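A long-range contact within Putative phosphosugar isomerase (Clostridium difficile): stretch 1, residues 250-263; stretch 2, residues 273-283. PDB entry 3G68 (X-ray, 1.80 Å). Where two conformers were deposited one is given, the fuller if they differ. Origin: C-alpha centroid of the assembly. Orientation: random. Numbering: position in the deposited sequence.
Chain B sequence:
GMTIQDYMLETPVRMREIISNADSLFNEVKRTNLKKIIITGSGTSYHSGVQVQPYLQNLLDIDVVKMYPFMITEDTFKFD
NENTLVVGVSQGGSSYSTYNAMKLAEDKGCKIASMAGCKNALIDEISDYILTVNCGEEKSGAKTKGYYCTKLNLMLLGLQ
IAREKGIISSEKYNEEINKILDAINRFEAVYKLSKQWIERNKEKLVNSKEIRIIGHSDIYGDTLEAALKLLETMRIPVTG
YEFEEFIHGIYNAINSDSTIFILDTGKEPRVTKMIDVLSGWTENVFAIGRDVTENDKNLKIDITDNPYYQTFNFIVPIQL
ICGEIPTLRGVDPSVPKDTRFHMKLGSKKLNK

Stretch 1 250-263: IYNAINSDSTIFIL
Stretch 2 273-283: KMIDVLSGWTE

A single direct hydrogen bond joins the two stretches, and it is short: T282 OG1 donates to S258 O at 2.6 Å. T282 lies in extended conformation (phi/psi -148/145°) with chi1 t, so its hydroxyl reaches the S258 carbonyl while its methyl joins the apolar contact, CG2 lying 3.4 Å from I260 CD1 and 4.1 Å from I254 CG2. A threonine suits this buried site because it serves both needs.

Here the two backbones come closest, S256 CA lying 4.2 Å from T282 CA. Stretch 1 makes a type I turn from N255 to S258, closed by S258 N to N255 O (2.9 Å) and braced by N255 N to S258 OG (2.9 Å). S256 CA approaches W281 O at 3.2 Å in a CA-H...O contact, and one water accepts from E283 N (2.9 Å) and donates to S256 O (2.6 Å).

The strand that follows the turn, which includes 259-263, runs antiparallel to the helix that includes 273-278 (174°, axes 10.8 Å apart). I260 and I262 point toward the helix, whereas T259 points away. I262 (m, t) extends CD1 to I275 CG1 (3.5 Å), selenomethionine M274 CG (4.0 Å) and L278 CD1 (4.3 Å). Before the turn, I254 (m, m) places CG2 at the edge of the W281 ring, 3.8 Å from CE3, and CG1 4.2 Å from L278 CD2. The contact buries 514 Å², both sides summed.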

ATOM      1  N   ILE B 250      53.808  28.944  30.005  1.00 11.49           N
ATOM      2  CA  ILE B 250      53.143  29.851  29.053  1.00 12.15           C
ATOM      3  C   ILE B 250      52.131  30.752  29.765  1.00 13.54           C
ATOM      4  O   ILE B 250      51.932  31.906  29.364  1.00 13.63           O
ATOM      5  CB  ILE B 250      52.474  29.112  27.849  1.00 11.36           C
ATOM      6  CG1 ILE B 250      53.453  28.160  27.129  1.00 12.33           C
ATOM      7  CG2 ILE B 250      51.821  30.147  26.809  1.00 10.54           C
ATOM      8  CD1 ILE B 250      54.787  28.757  26.665  1.00 13.86           C
ATOM      9  N   TYR B 251      51.482  30.220  30.800  1.00 14.44           N
ATOM     10  CA  TYR B 251      50.498  30.970  31.598  1.00 14.34           C
ATOM     11  C   TYR B 251      51.032  32.314  32.119  1.00 13.58           C
ATOM     12  O   TYR B 251      50.234  33.203  32.415  1.00 15.01           O
ATOM     13  CB  TYR B 251      50.015  30.143  32.815  1.00 15.17           C
ATOM     14  CG  TYR B 251      51.083  29.871  33.836  1.00 15.58           C
ATOM     15  CD1 TYR B 251      51.852  28.706  33.772  1.00 13.78           C
ATOM     16  CD2 TYR B 251      51.353  30.787  34.862  1.00 14.07           C
ATOM     17  CE1 TYR B 251      52.853  28.467  34.684  1.00 19.18           C
ATOM     18  CE2 TYR B 251      52.370  30.561  35.763  1.00 15.33           C
ATOM     19  CZ  TYR B 251      53.096  29.377  35.690  1.00 13.98           C
ATOM     20  OH  TYR B 251      54.102  29.120  36.588  1.00 22.08           O
ATOM     21  N   ASN B 252      52.356  32.430  32.307  1.00 11.72           N
ATOM     22  CA  ASN B 252      52.979  33.663  32.798  1.00 11.01           C
ATOM     23  C   ASN B 252      52.676  34.852  31.905  1.00 10.55           C
ATOM     24  O   ASN B 252      52.650  35.961  32.398  1.00 12.00           O
ATOM     25  CB  ASN B 252      54.505  33.537  32.919  1.00 12.80           C
ATOM     26  CG  ASN B 252      54.942  32.617  34.018  1.00 13.56           C
ATOM     27  OD1 ASN B 252      55.465  31.524  33.783  1.00 17.83           O
ATOM     28  ND2 ASN B 252      54.697  33.027  35.226  1.00 12.77           N
ATOM     29  N   ALA B 253      52.500  34.629  30.588  1.00 10.27           N
ATOM     30  CA  ALA B 253      52.268  35.720  29.650  1.00  8.34           C
ATOM     31  C   ALA B 253      50.789  36.049  29.387  1.00 12.07           C
ATOM     32  O   ALA B 253      50.510  36.928  28.572  1.00 12.37           O
ATOM     33  CB  ALA B 253      52.989  35.432  28.298  1.00  9.07           C
ATOM     34  N   ILE B 254      49.853  35.424  30.089  1.00 10.98           N
ATOM     35  CA  ILE B 254      48.421  35.677  29.841  1.00 10.55           C
ATOM     36  C   ILE B 254      48.005  36.960  30.560  1.00 12.40           C
ATOM     37  O   ILE B 254      48.357  37.175  31.749  1.00 12.12           O
ATOM     38  CB  ILE B 254      47.561  34.470  30.250  1.00  8.75           C
ATOM     39  CG1 ILE B 254      47.949  33.215  29.439  1.00 10.36           C
ATOM     40  CG2 ILE B 254      46.050  34.758  30.143  1.00  8.96           C
ATOM     41  CD1 ILE B 254      47.873  33.297  27.877  1.00  9.09           C
ATOM     42  N   ASN B 255      47.294  37.832  29.838  1.00 10.25           N
ATOM     43  CA  ASN B 255      46.759  39.071  30.417  1.00 12.61           C
ATOM     44  C   ASN B 255      45.384  39.367  29.836  1.00 12.71           C
ATOM     45  O   ASN B 255      44.874  38.572  29.027  1.00 10.89           O
ATOM     46  CB  ASN B 255      47.754  40.232  30.285  1.00 14.13           C
ATOM     47  CG  ASN B 255      48.109  40.511  28.869  1.00 17.16           C
ATOM     48  OD1 ASN B 255      47.227  40.781  28.079  1.00 17.44           O
ATOM     49  ND2 ASN B 255      49.413  40.437  28.529  1.00 14.70           N
ATOM     50  N   SER B 256      44.756  40.467  30.253  1.00 12.62           N
ATOM     51  CA  SER B 256      43.367  40.704  29.863  1.00 13.63           C
ATOM     52  C   SER B 256      43.176  40.967  28.360  1.00 11.95           C
ATOM     53  O   SER B 256      42.037  40.921  27.836  1.00 12.76           O
ATOM     54  CB  SER B 256      42.759  41.822  30.719  1.00 15.63           C
ATOM     55  OG  SER B 256      43.312  43.042  30.296  1.00 16.10           O
ATOM     56  N   ASP B 257      44.256  41.286  27.671  1.00 13.08           N
ATOM     57  CA  ASP B 257      44.227  41.447  26.208  1.00 14.16           C
ATOM     58  C   ASP B 257      44.512  40.139  25.431  1.00 14.15           C
ATOM     59  O   ASP B 257      44.559  40.172  24.185  1.00 11.76           O
ATOM     60  CB  ASP B 257      45.244  42.512  25.757  1.00 15.68           C
ATOM     61  CG  ASP B 257      44.785  43.956  25.990  1.00 21.91           C
ATOM     62  OD1 ASP B 257      43.572  44.246  26.177  1.00 25.77           O
ATOM     63  OD2 ASP B 257      45.687  44.815  25.927  1.00 26.34           O
ATOM     64  N   SER B 258      44.728  39.013  26.129  1.00 12.09           N
ATOM     65  CA  SER B 258      44.984  37.726  25.490  1.00 10.47           C
ATOM     66  C   SER B 258      43.668  37.060  25.058  1.00 12.32           C
ATOM     67  O   SER B 258      42.653  37.104  25.806  1.00 13.54           O
ATOM     68  CB  SER B 258      45.650  36.737  26.474  1.00 10.77           C
ATOM     69  OG  SER B 258      46.880  37.232  26.987  1.00 10.36           O
ATOM     70  N   THR B 259      43.707  36.447  23.880  1.00 10.56           N
ATOM     71  CA  THR B 259      42.645  35.601  23.359  1.00 10.24           C
ATOM     72  C   THR B 259      43.168  34.171  23.384  1.00  9.75           C
ATOM     73  O   THR B 259      44.308  33.901  22.922  1.00  9.95           O
ATOM     74  CB  THR B 259      42.238  35.998  21.960  1.00 10.04           C
ATOM     75  OG1 THR B 259      41.706  37.335  21.982  1.00 10.49           O
ATOM     76  CG2 THR B 259      41.159  35.020  21.414  1.00  8.61           C
ATOM     77  N   ILE B 260      42.330  33.256  23.870  1.00 10.83           N
ATOM     78  CA  ILE B 260      42.689  31.824  23.951  0.50  9.50           C
ATOM     79  C   ILE B 260      41.564  30.956  23.421  1.00  9.08           C
ATOM     80  O   ILE B 260      40.393  31.129  23.778  1.00  9.48           O
ATOM     81  CB  ILE B 260      43.040  31.286  25.380  0.50  9.04           C
ATOM     82  CG1 ILE B 260      44.037  32.184  26.099  0.50 10.97           C
ATOM     83  CG2 ILE B 260      43.635  29.872  25.285  0.50  8.89           C
ATOM     84  CD1 ILE B 260      43.415  33.373  26.696  0.50 10.80           C
ATOM     85  N   PHE B 261      41.942  30.036  22.520  1.00  8.58           N
ATOM     86  CA  PHE B 261      41.042  29.039  21.946  1.00  9.59           C
ATOM     87  C   PHE B 261      41.477  27.711  22.549  1.00 10.41           C
ATOM     88  O   PHE B 261      42.673  27.367  22.470  1.00  9.91           O
ATOM     89  CB  PHE B 261      41.138  28.960  20.435  1.00  9.42           C
ATOM     90  CG  PHE B 261      40.595  30.148  19.764  1.00  8.01           C
ATOM     91  CD1 PHE B 261      39.219  30.283  19.601  1.00  9.30           C
ATOM     92  CD2 PHE B 261      41.425  31.163  19.335  1.00  9.01           C
ATOM     93  CE1 PHE B 261      38.676  31.394  19.005  1.00 11.47           C
ATOM     94  CE2 PHE B 261      40.887  32.299  18.702  1.00 16.49           C
ATOM     95  CZ  PHE B 261      39.511  32.411  18.537  1.00 13.46           C
ATOM     96  N   ILE B 262      40.535  27.015  23.189  1.00  9.84           N
ATOM     97  CA  ILE B 262      40.792  25.688  23.758  1.00 11.50           C
ATOM     98  C   ILE B 262      40.056  24.650  22.898  1.00 11.63           C
ATOM     99  O   ILE B 262      38.832  24.681  22.771  1.00 12.18           O
ATOM    100  CB  ILE B 262      40.396  25.591  25.249  1.00 11.69           C
ATOM    101  CG1 ILE B 262      41.231  26.627  26.056  1.00 16.44           C
ATOM    102  CG2 ILE B 262      40.669  24.171  25.780  1.00 13.73           C
ATOM    103  CD1 ILE B 262      41.100  26.569  27.589  1.00 16.34           C
ATOM    104  N   LEU B 263      40.835  23.762  22.287  1.00 12.02           N
ATOM    105  CA  LEU B 263      40.320  22.673  21.452  1.00 11.59           C
ATOM    106  C   LEU B 263      40.222  21.488  22.411  1.00 12.68           C
ATOM    107  O   LEU B 263      41.221  20.851  22.723  1.00 12.69           O
ATOM    108  CB  LEU B 263      41.292  22.411  20.304  1.00  9.82           C
ATOM    109  CG  LEU B 263      41.598  23.605  19.385  1.00 10.39           C
ATOM    110  CD1 LEU B 263      42.539  23.144  18.227  1.00  9.19           C
ATOM    111  CD2 LEU B 263      40.309  24.177  18.843  1.00 10.63           C
ATOM    112  N   LYS B 273      39.175  23.244  34.882  1.00 16.41           N
ATOM    113  CA  LYS B 273      40.029  24.065  35.753  1.00 16.13           C
ATOM    114  C   LYS B 273      40.894  25.049  34.948  1.00 16.06           C
ATOM    115  O   LYS B 273      41.086  26.182  35.373  1.00 14.42           O
ATOM    116  CB  LYS B 273      40.920  23.195  36.678  1.00 17.18           C
ATOM    117  CG  LYS B 273      40.130  22.373  37.713  1.00 19.90           C
ATOM    118  CD  LYS B 273      41.013  21.459  38.569  1.00 18.78           C
HETATM  119  N   MSE B 274      41.419  24.610  33.803  1.00 16.21           N
HETATM  120  CA  MSE B 274      42.213  25.485  32.933  1.00 16.70           C
HETATM  121  C   MSE B 274      41.346  26.696  32.526  1.00 17.20           C
HETATM  122  O   MSE B 274      41.772  27.846  32.673  1.00 18.46           O
HETATM  123  CB  MSE B 274      42.702  24.734  31.682  1.00 17.76           C
HETATM  124  CG  MSE B 274      43.485  25.587  30.672  1.00 20.06           C
HETATM  125 SE   MSE B 274      45.176  26.185  31.386  0.75 24.75          SE
HETATM  126  CE  MSE B 274      46.366  24.611  30.891  1.00 13.35           C
ATOM    127  N   ILE B 275      40.135  26.419  32.029  1.00 15.89           N
ATOM    128  CA  ILE B 275      39.210  27.458  31.564  1.00 15.47           C
ATOM    129  C   ILE B 275      38.882  28.431  32.702  1.00 16.39           C
ATOM    130  O   ILE B 275      38.892  29.647  32.512  1.00 15.96           O
ATOM    131  CB  ILE B 275      37.919  26.862  30.933  1.00 16.39           C
ATOM    132  CG1 ILE B 275      38.273  26.132  29.615  1.00 15.63           C
ATOM    133  CG2 ILE B 275      36.900  27.975  30.671  1.00 16.20           C
ATOM    134  CD1 ILE B 275      37.171  25.232  29.044  1.00 16.43           C
ATOM    135  N   ASP B 276      38.601  27.893  33.877  1.00 16.64           N
ATOM    136  CA  ASP B 276      38.277  28.727  35.032  1.00 17.84           C
ATOM    137  C   ASP B 276      39.438  29.633  35.430  1.00 16.94           C
ATOM    138  O   ASP B 276      39.222  30.827  35.643  1.00 17.56           O
ATOM    139  CB  ASP B 276      37.791  27.866  36.218  1.00 16.98           C
ATOM    140  CG  ASP B 276      36.437  27.157  35.929  1.00 26.58           C
ATOM    141  OD1 ASP B 276      35.791  27.419  34.867  1.00 29.76           O
ATOM    142  OD2 ASP B 276      36.016  26.322  36.775  1.00 29.96           O
ATOM    143  N   VAL B 277      40.653  29.093  35.515  1.00 14.74           N
ATOM    144  CA  VAL B 277      41.819  29.918  35.882  1.00 15.01           C
ATOM    145  C   VAL B 277      42.049  31.007  34.835  1.00 13.65           C
ATOM    146  O   VAL B 277      42.162  32.213  35.166  1.00 12.20           O
ATOM    147  CB  VAL B 277      43.100  29.085  36.094  1.00 16.85           C
ATOM    148  CG1 VAL B 277      44.320  29.987  36.354  1.00 16.61           C
ATOM    149  CG2 VAL B 277      42.880  28.089  37.241  1.00 18.53           C
ATOM    150  N   LEU B 278      42.064  30.610  33.564  1.00 13.42           N
ATOM    151  CA  LEU B 278      42.315  31.608  32.514  1.00 13.88           C
ATOM    152  C   LEU B 278      41.214  32.649  32.406  1.00 15.27           C
ATOM    153  O   LEU B 278      41.496  33.800  32.069  1.00 15.31           O
ATOM    154  CB  LEU B 278      42.510  30.934  31.151  1.00 13.78           C
ATOM    155  CG  LEU B 278      43.717  30.023  31.031  1.00 15.59           C
ATOM    156  CD1 LEU B 278      43.688  29.256  29.705  1.00 15.79           C
ATOM    157  CD2 LEU B 278      44.985  30.859  31.201  1.00  9.66           C
ATOM    158  N   SER B 279      39.960  32.256  32.671  1.00 16.45           N
ATOM    159  CA  SER B 279      38.824  33.188  32.564  1.00 18.21           C
ATOM    160  C   SER B 279      38.861  34.261  33.647  1.00 19.45           C
ATOM    161  O   SER B 279      38.218  35.296  33.524  1.00 21.64           O
ATOM    162  CB  SER B 279      37.484  32.442  32.490  1.00 18.52           C
ATOM    163  OG  SER B 279      37.464  31.611  31.328  1.00 16.66           O
ATOM    164  N   GLY B 280      39.625  34.010  34.701  1.00 20.31           N
ATOM    165  CA  GLY B 280      39.888  34.993  35.733  1.00 18.71           C
ATOM    166  C   GLY B 280      40.889  36.047  35.275  1.00 16.61           C
ATOM    167  O   GLY B 280      40.937  37.106  35.881  1.00 16.55           O
ATOM    168  N   TRP B 281      41.703  35.766  34.253  1.00 15.16           N
ATOM    169  CA  TRP B 281      42.695  36.725  33.713  1.00 14.58           C
ATOM    170  C   TRP B 281      42.264  37.431  32.420  1.00 14.67           C
ATOM    171  O   TRP B 281      42.735  38.537  32.143  1.00 13.64           O
ATOM    172  CB  TRP B 281      44.058  36.065  33.471  1.00 15.53           C
ATOM    173  CG  TRP B 281      44.688  35.402  34.696  1.00 20.41           C
ATOM    174  CD1 TRP B 281      44.554  35.797  35.992  1.00 26.82           C
ATOM    175  CD2 TRP B 281      45.652  34.341  34.707  1.00 16.96           C
ATOM    176  NE1 TRP B 281      45.311  35.004  36.817  1.00 25.15           N
ATOM    177  CE2 TRP B 281      45.991  34.096  36.059  1.00 22.47           C
ATOM    178  CE3 TRP B 281      46.211  33.529  33.720  1.00 18.13           C
ATOM    179  CZ2 TRP B 281      46.899  33.092  36.448  1.00 18.58           C
ATOM    180  CZ3 TRP B 281      47.112  32.536  34.099  1.00 20.00           C
ATOM    181  CH2 TRP B 281      47.438  32.320  35.460  1.00 20.15           C
ATOM    182  N   THR B 282      41.405  36.786  31.628  1.00 12.29           N
ATOM    183  CA  THR B 282      40.908  37.343  30.363  1.00 12.37           C
ATOM    184  C   THR B 282      39.490  36.869  30.080  1.00 11.75           C
ATOM    185  O   THR B 282      39.124  35.727  30.422  1.00 11.97           O
ATOM    186  CB  THR B 282      41.836  36.979  29.150  1.00 13.45           C
ATOM    187  OG1 THR B 282      41.231  37.404  27.915  1.00 11.02           O
ATOM    188  CG2 THR B 282      42.127  35.489  29.093  1.00 12.59           C
ATOM    189  N   GLU B 283      38.716  37.769  29.474  1.00 11.02           N
ATOM    190  CA  GLU B 283      37.334  37.501  29.094  0.50 13.16           C
ATOM    191  C   GLU B 283      37.269  36.879  27.684  1.00 12.77           C
ATOM    192  O   GLU B 283      36.179  36.578  27.168  1.00 14.34           O
ATOM    193  CB  GLU B 283      36.507  38.801  29.201  0.50 12.73           C
ATOM    194  CG  GLU B 283      36.502  39.371  30.636  0.50 15.94           C
ATOM    195  CD  GLU B 283      35.600  40.582  30.841  0.50 16.07           C
ATOM    196  OE1 GLU B 283      35.462  41.019  32.021  0.50 24.13           O
ATOM    197  OE2 GLU B 283      35.039  41.095  29.854  0.50 24.07           O
TER
HETATM  198  O   HOH W   1      39.694  40.460  28.967  1.00 14.51           O